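Local coordinates for hypothetical protein MG376 homolog (Mycoplasma pneumoniae, PDB 2HQL), which probably binds single-stranded DNA, as a small dimeric protein built on an OB fold, at residues 76-81 against 85-90; 29-34 against 62-67; 58-63 against 68-73. All coordinates share one frame; numbering follows the deposited sequence.

Interaction 1: residues 76-81 against 85-90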
loop_
_atom_site.group_PDB
_atom_site.type_symbol
_atom_site.label_atom_id
_atom_site.label_comp_id
_atom_site.label_asym_id
_atom_site.label_seq_id
_atom_site.Cartn_x
_atom_site.Cartn_y
_atom_site.Cartn_z
ATOM N N LEU A 76 -2.591 4.642 -2.236
ATOM C CA LEU A 76 -1.410 4.445 -1.410
ATOM C C LEU A 76 -0.465 5.656 -1.428
ATOM O O LEU A 76 0.048 6.046 -2.481
ATOM C CB LEU A 76 -0.679 3.183 -1.864
ATOM C CG LEU A 76 0.223 2.511 -0.831
ATOM C CD1 LEU A 76 -0.559 2.212 0.439
ATOM C CD2 LEU A 76 0.774 1.239 -1.415
ATOM N N ARG A 77 -0.258 6.245 -0.245
ATOM C CA ARG A 77 0.612 7.410 -0.042
ATOM C C ARG A 77 1.722 7.058 0.945
ATOM O O ARG A 77 1.720 5.986 1.532
ATOM C CB ARG A 77 -0.183 8.583 0.554
ATOM C CG ARG A 77 -1.460 8.936 -0.166
ATOM C CD ARG A 77 -1.177 9.303 -1.604
ATOM N NE ARG A 77 -2.279 10.050 -2.195
ATOM C CZ ARG A 77 -2.300 10.463 -3.454
ATOM N NH1 ARG A 77 -1.282 10.194 -4.251
ATOM N NH2 ARG A 77 -3.330 11.159 -3.911
ATOM N N THR A 78 2.660 7.980 1.128
ATOM C CA THR A 78 3.750 7.793 2.064
ATOM C C THR A 78 4.221 9.151 2.562
ATOM O O THR A 78 3.920 10.179 1.960
ATOM C CB THR A 78 4.989 7.109 1.419
ATOM O OG1 THR A 78 5.571 7.997 0.459
ATOM C CG2 THR A 78 4.615 5.794 0.750
ATOM N N TYR A 79 4.948 9.145 3.679
ATOM C CA TYR A 79 5.544 10.359 4.230
ATOM C C TYR A 79 6.889 9.911 4.783
ATOM O O TYR A 79 7.101 8.720 5.005
ATOM C CB TYR A 79 4.675 11.007 5.327
ATOM C CG TYR A 79 4.563 10.243 6.628
ATOM C CD1 TYR A 79 3.591 9.266 6.804
ATOM C CD2 TYR A 79 5.414 10.524 7.701
ATOM C CE1 TYR A 79 3.465 8.592 8.017
ATOM C CE2 TYR A 79 5.293 9.854 8.920
ATOM C CZ TYR A 79 4.317 8.893 9.068
ATOM O OH TYR A 79 4.178 8.228 10.269
ATOM N N LEU A 80 7.803 10.847 4.986
ATOM C CA LEU A 80 9.115 10.489 5.497
ATOM C C LEU A 80 9.286 10.458 7.011
ATOM O O LEU A 80 8.864 11.360 7.733
ATOM C CB LEU A 80 10.174 11.421 4.923
ATOM C CG LEU A 80 11.601 11.204 5.429
ATOM C CD1 LEU A 80 12.169 9.917 4.839
ATOM C CD2 LEU A 80 12.450 12.409 5.044
ATOM N N GLU A 81 9.922 9.390 7.475
ATOM C CA GLU A 81 10.250 9.213 8.876
ATOM C C GLU A 81 11.699 9.729 8.865
ATOM O O GLU A 81 12.642 8.960 8.689
ATOM C CB GLU A 81 10.208 7.726 9.226
ATOM C CG GLU A 81 10.458 7.427 10.684
ATOM C CD GLU A 81 9.229 7.680 11.537
ATOM O OE1 GLU A 81 8.349 8.453 11.095
ATOM O OE2 GLU A 81 9.142 7.114 12.651
ATOM N N GLU A 85 14.792 7.387 8.380
ATOM C CA GLU A 85 14.797 7.683 6.956
ATOM C C GLU A 85 13.931 6.689 6.182
ATOM O O GLU A 85 14.163 6.434 4.995
ATOM C CB GLU A 85 16.225 7.657 6.405
ATOM C CG GLU A 85 16.910 9.017 6.359
ATOM C CD GLU A 85 16.189 10.014 5.453
ATOM O OE1 GLU A 85 15.844 9.641 4.308
ATOM O OE2 GLU A 85 15.979 11.176 5.881
ATOM N N ILE A 86 12.944 6.117 6.866
ATOM C CA ILE A 86 12.026 5.179 6.238
ATOM C C ILE A 86 10.797 5.959 5.782
ATOM O O ILE A 86 10.298 6.824 6.511
ATOM C CB ILE A 86 11.572 4.064 7.229
ATOM C CG1 ILE A 86 12.767 3.194 7.624
ATOM C CG2 ILE A 86 10.508 3.183 6.583
ATOM C CD1 ILE A 86 12.422 2.077 8.594
ATOM N N TRP A 87 10.329 5.673 4.570
ATOM C CA TRP A 87 9.139 6.321 4.043
ATOM C C TRP A 87 7.967 5.465 4.474
ATOM O O TRP A 87 7.764 4.373 3.953
ATOM C CB TRP A 87 9.195 6.412 2.521
ATOM C CG TRP A 87 10.229 7.352 2.054
ATOM C CD1 TRP A 87 11.579 7.172 2.094
ATOM C CD2 TRP A 87 10.014 8.671 1.550
ATOM N NE1 TRP A 87 12.221 8.301 1.649
ATOM C CE2 TRP A 87 11.280 9.239 1.309
ATOM C CE3 TRP A 87 8.870 9.431 1.281
ATOM C CZ2 TRP A 87 11.436 10.531 0.815
ATOM C CZ3 TRP A 87 9.025 10.710 0.791
ATOM C CH2 TRP A 87 10.296 11.249 0.562
ATOM N N LYS A 88 7.211 5.959 5.443
ATOM C CA LYS A 88 6.068 5.237 5.985
ATOM C C LYS A 88 4.897 5.265 5.009
ATOM O O LYS A 88 4.779 6.187 4.217
ATOM C CB LYS A 88 5.662 5.855 7.335
ATOM C CG LYS A 88 6.775 5.871 8.389
ATOM C CD LYS A 88 6.977 4.497 8.992
ATOM C CE LYS A 88 8.306 4.373 9.754
ATOM N NZ LYS A 88 8.588 2.959 10.181
ATOM N N THR A 89 4.046 4.246 5.065
ATOM C CA THR A 89 2.879 4.147 4.184
ATOM C C THR A 89 1.515 4.407 4.856
ATOM O O THR A 89 1.254 3.957 5.978
ATOM C CB THR A 89 2.832 2.759 3.532
ATOM O OG1 THR A 89 3.923 2.638 2.619
ATOM C CG2 THR A 89 1.534 2.544 2.791
ATOM N N THR A 90 0.655 5.142 4.154
ATOM C CA THR A 90 -0.702 5.444 4.626
ATOM C C THR A 90 -1.643 5.341 3.432
ATOM O O THR A 90 -1.226 5.547 2.292
ATOM C CB THR A 90 -0.846 6.888 5.199
ATOM O OG1 THR A 90 -0.548 7.850 4.178
ATOM C CG2 THR A 90 0.082 7.098 6.375
#

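Interaction 2: residues 29-34 against 62-67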
loop_
_atom_site.group_PDB
_atom_site.type_symbol
_atom_site.label_atom_id
_atom_site.label_comp_id
_atom_site.label_asym_id
_atom_site.label_seq_id
_atom_site.Cartn_x
_atom_site.Cartn_y
_atom_site.Cartn_z
ATOM N N PHE A 29 -9.138 12.593 9.564
ATOM C CA PHE A 29 -9.380 11.609 10.617
ATOM C C PHE A 29 -8.570 10.366 10.295
ATOM O O PHE A 29 -8.692 9.807 9.203
ATOM C CB PHE A 29 -10.864 11.242 10.676
ATOM C CG PHE A 29 -11.236 10.393 11.857
ATOM C CD1 PHE A 29 -11.084 10.882 13.152
ATOM C CD2 PHE A 29 -11.768 9.118 11.675
ATOM C CE1 PHE A 29 -11.457 10.122 14.253
ATOM C CE2 PHE A 29 -12.151 8.335 12.779
ATOM C CZ PHE A 29 -11.996 8.842 14.071
ATOM N N LEU A 30 -7.749 9.933 11.244
ATOM C CA LEU A 30 -6.919 8.766 11.031
ATOM C C LEU A 30 -7.353 7.550 11.801
ATOM O O LEU A 30 -7.582 7.604 13.011
ATOM C CB LEU A 30 -5.457 9.068 11.362
ATOM C CG LEU A 30 -4.692 9.869 10.307
ATOM C CD1 LEU A 30 -5.094 11.350 10.351
ATOM C CD2 LEU A 30 -3.197 9.696 10.568
ATOM N N VAL A 31 -7.437 6.449 11.066
ATOM C CA VAL A 31 -7.826 5.162 11.612
ATOM C C VAL A 31 -6.699 4.142 11.382
ATOM O O VAL A 31 -5.983 4.196 10.381
ATOM C CB VAL A 31 -9.147 4.663 10.949
ATOM C CG1 VAL A 31 -9.494 3.245 11.439
ATOM C CG2 VAL A 31 -10.283 5.635 11.274
ATOM N N THR A 32 -6.523 3.238 12.338
ATOM C CA THR A 32 -5.514 2.199 12.222
ATOM C C THR A 32 -6.218 0.854 12.209
ATOM O O THR A 32 -6.947 0.500 13.145
ATOM C CB THR A 32 -4.509 2.253 13.362
ATOM O OG1 THR A 32 -3.706 3.429 13.212
ATOM C CG2 THR A 32 -3.599 1.030 13.324
ATOM N N ILE A 33 -5.973 0.123 11.124
ATOM C CA ILE A 33 -6.583 -1.171 10.844
ATOM C C ILE A 33 -5.628 -2.359 10.992
ATOM O O ILE A 33 -4.429 -2.245 10.766
ATOM C CB ILE A 33 -7.132 -1.173 9.391
ATOM C CG1 ILE A 33 -7.994 0.064 9.145
ATOM C CG2 ILE A 33 -7.919 -2.407 9.125
ATOM C CD1 ILE A 33 -9.167 0.225 10.071
ATOM N N LYS A 34 -6.192 -3.503 11.363
ATOM C CA LYS A 34 -5.447 -4.749 11.519
ATOM C C LYS A 34 -5.996 -5.762 10.518
ATOM O O LYS A 34 -7.210 -5.897 10.357
ATOM C CB LYS A 34 -5.633 -5.324 12.927
ATOM C CG LYS A 34 -5.150 -6.777 13.065
ATOM C CD LYS A 34 -5.523 -7.425 14.408
ATOM C CE LYS A 34 -7.030 -7.666 14.544
ATOM N NZ LYS A 34 -7.389 -8.326 15.846
ATOM N N LYS A 62 -17.867 7.992 12.051
ATOM C CA LYS A 62 -19.166 7.405 12.342
ATOM C C LYS A 62 -19.130 5.892 12.101
ATOM O O LYS A 62 -19.548 5.110 12.957
ATOM C CB LYS A 62 -20.243 8.069 11.479
ATOM C CG LYS A 62 -20.503 9.513 11.888
ATOM C CD LYS A 62 -21.535 10.211 11.006
ATOM C CE LYS A 62 -21.905 11.564 11.600
ATOM N NZ LYS A 62 -22.748 12.374 10.693
ATOM N N HIS A 63 -18.628 5.484 10.939
ATOM C CA HIS A 63 -18.511 4.065 10.616
ATOM C C HIS A 63 -17.653 3.445 11.703
ATOM O O HIS A 63 -17.758 2.259 11.996
ATOM C CB HIS A 63 -17.827 3.881 9.260
ATOM C CG HIS A 63 -17.561 2.451 8.899
ATOM N ND1 HIS A 63 -16.859 1.598 9.714
ATOM C CD2 HIS A 63 -17.900 1.734 7.799
ATOM C CE1 HIS A 63 -16.774 0.409 9.137
ATOM N NE2 HIS A 63 -17.396 0.467 7.976
ATOM N N THR A 64 -16.801 4.269 12.298
ATOM C CA THR A 64 -15.925 3.826 13.369
ATOM C C THR A 64 -16.699 3.596 14.675
ATOM O O THR A 64 -16.436 2.648 15.414
ATOM C CB THR A 64 -14.802 4.869 13.583
ATOM O OG1 THR A 64 -13.669 4.513 12.777
ATOM C CG2 THR A 64 -14.412 4.972 15.041
ATOM N N LYS A 65 -17.663 4.455 14.967
ATOM C CA LYS A 65 -18.420 4.286 16.195
ATOM C C LYS A 65 -19.629 3.392 15.983
ATOM O O LYS A 65 -20.557 3.398 16.789
ATOM C CB LYS A 65 -18.843 5.651 16.751
ATOM C CG LYS A 65 -17.671 6.452 17.282
ATOM C CD LYS A 65 -18.102 7.757 17.904
ATOM C CE LYS A 65 -16.892 8.548 18.407
ATOM N NZ LYS A 65 -17.246 9.847 19.071
ATOM N N LYS A 66 -19.595 2.595 14.915
ATOM C CA LYS A 66 -20.704 1.700 14.585
ATOM C C LYS A 66 -20.285 0.278 14.190
ATOM O O LYS A 66 -20.989 -0.687 14.501
ATOM C CB LYS A 66 -21.524 2.322 13.458
ATOM C CG LYS A 66 -22.778 1.576 13.083
ATOM C CD LYS A 66 -23.459 2.316 11.965
ATOM C CE LYS A 66 -24.637 1.560 11.428
ATOM N NZ LYS A 66 -25.224 2.299 10.276
ATOM N N TYR A 67 -19.144 0.154 13.514
ATOM C CA TYR A 67 -18.639 -1.145 13.067
ATOM C C TYR A 67 -17.233 -1.416 13.585
ATOM O O TYR A 67 -16.519 -0.491 13.959
ATOM C CB TYR A 67 -18.593 -1.198 11.545
ATOM C CG TYR A 67 -19.899 -0.894 10.857
ATOM C CD1 TYR A 67 -20.975 -1.770 10.936
ATOM C CD2 TYR A 67 -20.035 0.245 10.063
ATOM C CE1 TYR A 67 -22.145 -1.527 10.235
ATOM C CE2 TYR A 67 -21.202 0.493 9.355
ATOM C CZ TYR A 67 -22.246 -0.397 9.444
ATOM O OH TYR A 67 -23.385 -0.177 8.714
#

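Interaction 3: residues 58-63 against 68-73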
loop_
_atom_site.group_PDB
_atom_site.type_symbol
_atom_site.label_atom_id
_atom_site.label_comp_id
_atom_site.label_asym_id
_atom_site.label_seq_id
_atom_site.Cartn_x
_atom_site.Cartn_y
_atom_site.Cartn_z
ATOM N N TYR A 58 -15.755 12.448 8.479
ATOM C CA TYR A 58 -16.868 12.335 9.404
ATOM C C TYR A 58 -17.658 11.048 9.212
ATOM O O TYR A 58 -18.294 10.560 10.152
ATOM C CB TYR A 58 -17.760 13.553 9.250
ATOM C CG TYR A 58 -17.155 14.766 9.890
ATOM C CD1 TYR A 58 -17.172 14.918 11.278
ATOM C CD2 TYR A 58 -16.543 15.753 9.122
ATOM C CE1 TYR A 58 -16.602 16.027 11.888
ATOM C CE2 TYR A 58 -15.963 16.867 9.722
ATOM C CZ TYR A 58 -15.998 16.999 11.107
ATOM O OH TYR A 58 -15.445 18.108 11.717
ATOM N N GLU A 59 -17.623 10.512 7.993
ATOM C CA GLU A 59 -18.274 9.242 7.689
ATOM C C GLU A 59 -17.426 8.165 8.364
ATOM O O GLU A 59 -17.939 7.230 8.980
ATOM C CB GLU A 59 -18.266 8.971 6.188
ATOM C CG GLU A 59 -19.094 9.910 5.346
ATOM C CD GLU A 59 -18.941 9.620 3.863
ATOM O OE1 GLU A 59 -19.143 8.446 3.466
ATOM O OE2 GLU A 59 -18.618 10.561 3.095
ATOM N N LEU A 60 -16.112 8.322 8.234
ATOM C CA LEU A 60 -15.154 7.388 8.806
ATOM C C LEU A 60 -15.321 7.288 10.324
ATOM O O LEU A 60 -15.432 6.188 10.880
ATOM C CB LEU A 60 -13.727 7.829 8.434
ATOM C CG LEU A 60 -12.542 6.904 8.752
ATOM C CD1 LEU A 60 -12.864 5.474 8.309
ATOM C CD2 LEU A 60 -11.279 7.427 8.051
ATOM N N GLU A 61 -15.350 8.439 10.991
ATOM C CA GLU A 61 -15.510 8.477 12.441
ATOM C C GLU A 61 -16.831 7.834 12.872
ATOM O O GLU A 61 -16.907 7.207 13.926
ATOM C CB GLU A 61 -15.433 9.922 12.926
ATOM C CG GLU A 61 -15.818 10.100 14.372
ATOM C CD GLU A 61 -15.714 11.535 14.820
ATOM O OE1 GLU A 61 -16.279 12.419 14.139
ATOM O OE2 GLU A 61 -15.065 11.774 15.854
ATOM N N LYS A 62 -17.867 7.992 12.051
ATOM C CA LYS A 62 -19.166 7.405 12.342
ATOM C C LYS A 62 -19.130 5.892 12.101
ATOM O O LYS A 62 -19.548 5.110 12.957
ATOM C CB LYS A 62 -20.243 8.069 11.479
ATOM C CG LYS A 62 -20.503 9.513 11.888
ATOM C CD LYS A 62 -21.535 10.211 11.006
ATOM C CE LYS A 62 -21.905 11.564 11.600
ATOM N NZ LYS A 62 -22.748 12.374 10.693
ATOM N N HIS A 63 -18.628 5.484 10.939
ATOM C CA HIS A 63 -18.511 4.065 10.616
ATOM C C HIS A 63 -17.653 3.445 11.703
ATOM O O HIS A 63 -17.758 2.259 11.996
ATOM C CB HIS A 63 -17.827 3.881 9.260
ATOM C CG HIS A 63 -17.561 2.451 8.899
ATOM N ND1 HIS A 63 -16.859 1.598 9.714
ATOM C CD2 HIS A 63 -17.900 1.734 7.799
ATOM C CE1 HIS A 63 -16.774 0.409 9.137
ATOM N NE2 HIS A 63 -17.396 0.467 7.976
ATOM N N LYS A 68 -16.839 -2.686 13.592
ATOM C CA LYS A 68 -15.509 -3.084 14.048
ATOM C C LYS A 68 -14.562 -3.211 12.856
ATOM O O LYS A 68 -13.397 -2.808 12.931
ATOM C CB LYS A 68 -15.568 -4.418 14.797
ATOM C CG LYS A 68 -16.416 -4.392 16.051
ATOM C CD LYS A 68 -16.306 -5.706 16.821
ATOM C CE LYS A 68 -17.230 -5.716 18.048
ATOM N NZ LYS A 68 -17.060 -6.915 18.939
ATOM N N THR A 69 -15.065 -3.776 11.760
ATOM C CA THR A 69 -14.255 -3.932 10.558
ATOM C C THR A 69 -14.663 -2.848 9.575
ATOM O O THR A 69 -15.679 -2.179 9.766
ATOM C CB THR A 69 -14.467 -5.304 9.857
ATOM O OG1 THR A 69 -15.685 -5.278 9.106
ATOM C CG2 THR A 69 -14.521 -6.430 10.873
ATOM N N ILE A 70 -13.859 -2.672 8.535
ATOM C CA ILE A 70 -14.152 -1.689 7.509
ATOM C C ILE A 70 -13.390 -2.083 6.256
ATOM O O ILE A 70 -12.274 -2.593 6.342
ATOM C CB ILE A 70 -13.733 -0.257 7.933
ATOM C CG1 ILE A 70 -14.184 0.746 6.854
ATOM C CG2 ILE A 70 -12.211 -0.196 8.143
ATOM C CD1 ILE A 70 -14.005 2.202 7.207
ATOM N N SER A 71 -14.016 -1.869 5.097
ATOM C CA SER A 71 -13.410 -2.177 3.801
ATOM C C SER A 71 -13.415 -0.876 3.039
ATOM O O SER A 71 -14.376 -0.125 3.136
ATOM C CB SER A 71 -14.245 -3.202 3.022
ATOM O OG SER A 71 -14.408 -4.406 3.752
ATOM N N ILE A 72 -12.361 -0.598 2.280
ATOM C CA ILE A 72 -12.313 0.646 1.515
ATOM C C ILE A 72 -11.644 0.506 0.155
ATOM O O ILE A 72 -11.174 -0.565 -0.235
ATOM C CB ILE A 72 -11.515 1.771 2.257
ATOM C CG1 ILE A 72 -10.052 1.334 2.436
ATOM C CG2 ILE A 72 -12.157 2.109 3.608
ATOM C CD1 ILE A 72 -9.101 2.479 2.715
ATOM N N GLU A 73 -11.624 1.633 -0.552
ATOM C CA GLU A 73 -10.950 1.783 -1.831
ATOM C C GLU A 73 -10.109 3.025 -1.547
ATOM O O GLU A 73 -10.624 4.020 -1.047
ATOM C CB GLU A 73 -11.934 2.071 -2.962
ATOM C CG GLU A 73 -11.328 1.852 -4.347
ATOM C CD GLU A 73 -11.048 3.134 -5.108
ATOM O OE1 GLU A 73 -12.009 3.905 -5.302
ATOM O OE2 GLU A 73 -9.882 3.365 -5.521
HETATM O O HOH W 1 -16.865 -1.973 5.791
#

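Interaction 1: residues 76-81 against 85-90
Lys88 lies under the ring of Tyr79, and this pair carries one face of an antiparallel two-stranded contact between 76-81 and 85-90. The CB of Lys88 sits over the aromatic face, offset toward the rim, 3.9 Å from the ring centroid of Tyr79, which is a CH-pi contact. Tyr79 reaches its partner because chi1 of 69° sets CG between its own backbone N and carbonyl carbon, tipping the ring across the neighbouring strand. Beyond CB the lysine chain bends at chi2 and runs on past Glu81, its CE packing 3.9 Å from the CG of Glu81. The carboxylate and the ammonium group do not meet: OE2 of Glu81 and NZ of Lys88 stay 4.9 Å apart, so any attraction is probably only long-range. At the ring's edge, near its plane, the CG2 methyl of Thr90 approaches CE1 of Tyr79 at 4.0 Å.

On the other face, Leu80 lays its CD1 methyl over the five-membered ring of Trp87, 3.7 Å from the centroid and 18° off the ring normal. The indole also meets Tyr47 of the second subunit, and OG1 of Thr78 is hydrogen-bonded to OD1 of Asp46 of that subunit, so this face joins the dimer interface. Between the strands, Arg77 N donates to Thr90 O at 2.8 Å, and Thr90 N returns the bond to Arg77 O at 3.0 Å. Hydrogen-bonded pairs such as Arg77 with Thr90 alternate with non-hydrogen-bonded ones such as Leu80 with Trp87, as between any antiparallel strands; a short turn joins these two into the beta hairpin of 69-81 and 86-96 in the OB fold.

Interaction 2: residues 29-34 against 62-67
Thr64, in the last turn of helix 54-64, meets strand 28-39 chiefly through its hydroxyl oxygen. OG1 of Thr64 lies 3.9 Å from the CG2 methyl of Val31 and 4.1 Å from CE2 of Phe29. The approach to the phenyl ring is at its edge and near its plane, while the threonine and valine side chains slide past each other in opposite directions. Both strand residues direct their side chains toward the helix. In Phe29 the ring swings out to the helix because CG stands opposite the backbone N, with chi1 at -171°.

The second shell explains how a hydroxyl comes to rest among carbons. OG1 of Thr64 makes a weak hydrogen bond to the carbonyl oxygen of Leu60, one turn earlier in the same helix, so its polarity is partly answered within the helix. Leu60 itself packs on both Phe29 and Val31, and Ala57 and Glu61 add to the helical surface against the phenyl ring. Trp22 meets that ring with the two planes inclined at about 50°. Alongside, in the sheet, backbone bonds of Phe29 to Ala52 and of Val31 to Ile50 fix the two residues against strand 42-53, which also touches Val31 through the side chain of Ile50.

Only 90 Å² is buried, summed over both segments, which marks this as the fringe of a larger helix-on-sheet packing. Chemically it is a van der Waals contact: the hydroxyl makes its weak bond within its own helix and presents to the strand a polar atom set against hydrocarbon, consistent with a light, non-directional contact.

Interaction 3: residues 58-63 against 68-73
The imidazole of His63 carries the side chain of Ile70 over one face and the edge of the Tyr67 ring over the other, while the carbonyl oxygen of Thr69 lies at its edge, in the ring plane. CG1 of Ile70 is 3.7 Å from the centroid of the His63 ring, 25° off the normal and offset toward the rim, a CH-pi contact. On the opposite face CD2 of Tyr67 stands over the ring centre, a roughly T-shaped meeting with the planes at about 60°. In this OB fold, helix 54-64 sits between the third and fourth strands of the chain, and here its inner side packs on the start of strand 69-81.

Ile70 serves two partners on the helix. With CG1 turned away from its backbone N (chi1 -175°), the chain extends toward the helix, and its CD1 methyl touches CD1 of Leu60 at 3.6 Å, the two side chains crossing at about a right angle. The same methyl of Ile70 remains within 3.8 Å of CE1 of His63, so it fills the angle between the aliphatic and the aromatic group.

Other elements complete the surroundings. Leu60 also packs on Phe29 and Val31 and on Ile93 of strand 86-96; Ile17 and Ile96 touch His63, and Ile33 touches Ile70. Thr69 O is buried by the contact and has no hydrogen-bond partner in the model, which is probably unfavourable.

At NE2 of His63 a water also links helix and strand: it accepts a hydrogen bond from Ser71 N at 2.9 Å and lies 3.3 Å from NE2 of His63, a weak bond.

How the interactions relate
From the N terminus, strand 28-39 supplies the first half of interaction 2, whose loop closes only when the chain has passed through strand 42-53 and reached the end of helix 54-64. Interaction 3 begins on that helix before interaction 2 is complete, so the two overlap in sequence, sharing Lys62 and His63; their centres lie about 5 Å apart. Interaction 3 closes a short connection from helix into strand 69-81. That strand then runs to the other side of the chain's centre, where interaction 1 closes the hairpin with strand 86-96, about 22 Å from interaction 3, centre to centre. Strand 69-81, used by interactions 1 and 3, thus connects the helix-covered end with the hairpin at the second subunit.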